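Local coordinates for protein MB2760 (Mycobacterium tuberculosis, PDB 2BNG) that hydrolyses epoxides to diols as a limonene-1,2-epoxide hydrolase-like enzyme, accepting long or bulky lipophilic substrates such as 9,10-epoxystearic acid and cholesterol 5,6-oxide in vitro, at the interface of chains A and B. Residues are numbered along the deposited sequence; one frame, centred on the assembly and turned at random. Chains: chain A/B, MB2760.

The interface of chains A and B. Residues chain A 79, 90; chain B 109, 111, 119, 121, 123.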
# COMPACT_ATOMS: atom_id res chain seq x y z
N ARG A 79 -7.22 -11.99 6.19
CA ARG A 79 -6.16 -12.78 6.79
C ARG A 79 -5.52 -11.98 7.93
O ARG A 79 -5.39 -10.74 7.87
CB ARG A 79 -5.07 -13.14 5.78
CG ARG A 79 -5.47 -14.07 4.65
CD ARG A 79 -4.36 -14.14 3.62
NE ARG A 79 -4.66 -15.13 2.60
CZ ARG A 79 -5.33 -14.94 1.48
NH1 ARG A 79 -5.53 -15.92 0.70
NH2 ARG A 79 -5.82 -13.82 1.09
N GLU A 90 -4.44 -8.40 6.58
CA GLU A 90 -4.80 -8.04 5.21
C GLU A 90 -6.30 -7.76 5.21
O GLU A 90 -7.11 -8.68 5.51
CB GLU A 90 -4.47 -9.18 4.24
CG GLU A 90 -4.89 -8.90 2.80
CD GLU A 90 -4.84 -10.12 1.86
OE1 GLU A 90 -5.07 -11.28 2.31
OE2 GLU A 90 -4.60 -9.91 0.65
N VAL B 109 1.61 -10.76 1.31
CA VAL B 109 0.90 -11.90 1.85
C VAL B 109 1.13 -13.17 1.03
O VAL B 109 1.14 -13.14 -0.19
CB VAL B 109 -0.62 -11.61 2.22
CG1 VAL B 109 -0.91 -10.14 2.29
CG2 VAL B 109 -1.60 -12.35 1.32
N GLU B 111 0.73 -17.63 0.71
CA GLU B 111 0.17 -18.88 1.17
C GLU B 111 1.15 -19.98 0.85
O GLU B 111 1.69 -20.04 -0.26
CB GLU B 111 -1.20 -19.13 0.57
CG GLU B 111 -2.26 -19.05 1.63
CD GLU B 111 -3.59 -18.53 1.12
OE1 GLU B 111 -4.03 -18.95 0.01
OE2 GLU B 111 -4.20 -17.73 1.85
N LEU B 119 0.58 -18.72 -3.12
CA LEU B 119 0.15 -17.34 -3.31
C LEU B 119 1.28 -16.37 -2.92
O LEU B 119 1.94 -16.55 -1.89
CB LEU B 119 -1.12 -17.01 -2.49
CG LEU B 119 -1.59 -15.54 -2.52
CD1 LEU B 119 -2.13 -15.13 -3.91
CD2 LEU B 119 -2.66 -15.26 -1.46
N ARG B 121 1.44 -12.25 -2.80
CA ARG B 121 0.71 -11.04 -3.07
C ARG B 121 1.39 -9.84 -2.44
O ARG B 121 1.34 -9.67 -1.22
CB ARG B 121 -0.73 -11.17 -2.59
CG ARG B 121 -1.60 -9.97 -2.91
CD ARG B 121 -3.00 -10.12 -2.37
NE ARG B 121 -3.75 -11.16 -3.05
CZ ARG B 121 -4.66 -11.95 -2.46
NH1 ARG B 121 -4.91 -11.87 -1.15
NH2 ARG B 121 -5.30 -12.85 -3.19
N TYR B 123 1.70 -5.81 -1.82
CA TYR B 123 1.01 -4.55 -1.74
C TYR B 123 2.04 -3.46 -1.54
O TYR B 123 2.95 -3.60 -0.72
CB TYR B 123 0.15 -4.52 -0.48
CG TYR B 123 -1.05 -5.41 -0.46
CD1 TYR B 123 -0.96 -6.73 -0.05
CD2 TYR B 123 -2.30 -4.91 -0.82
CE1 TYR B 123 -2.09 -7.54 0.01
CE2 TYR B 123 -3.43 -5.71 -0.78
CZ TYR B 123 -3.32 -7.02 -0.37
OH TYR B 123 -4.45 -7.79 -0.31
O HOH W 1 -7.22 -14.60 -1.21
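A:Arg79 and A:Glu90, from strands 79-83 and 86-97, reach onto the sheet of the other subunit and show how alternating charges can join two protein faces. The A:Arg79 chain runs extended from CG to NE, with CG anti to its carbonyl carbon (chi1 -66°), which carries the guanidinium across B:Glu111 at about a right angle, its NE/NH1 edge turned to the carboxylate. This edge grips B:Glu111 side-on: NE, at 2.7 Å, and NH1 both donate to B:Glu111 OE2, in the guanidinium plane but from above that of the carboxylate, the two planes being 40° apart. On its other flank A:Arg79 NH2 donates to A:Glu90 OE1 at 2.9 Å, meeting the syn lone pair in a fairly straight bond (161° at H). This partner within the subunit helps fix the rotation of both groups.

A:Glu90, with CG anti to the backbone N, offers its second oxygen to chain B. B:Arg121 NH1 donates to the syn lone pair of A:Glu90 OE2 at 2.7 Å, completing a carboxylate shared by two arginines. Those guanidiniums come close, A:Arg79 NH2 lying 3.1 Å from B:Arg121 NH1, and the intervening carboxylate probably offsets their repulsion. Water 1 also ties them together, bonding to NH1 and NH2 of A:Arg79 and to B:Arg121 NH2. The B:Tyr123 ring turns its hydroxyl edge towards A:Glu90 OE2, nearly perpendicular to the carboxylate. B:Leu119 CD2 lies against one face of the A:Arg79 guanidinium, 3.6 Å from its plane and toward the rim, and also covers a face of B:Arg121, while the B:Val109 methyls pack against A:Glu90.

Repeated by two-fold symmetry, this salt-bridge network likely helps pair the subunits; the centre of the contact lies about 6 Å from the catalytic B:Asp122, and it may steady strand 116-123, which carries both B:Arg121 and B:Asp122.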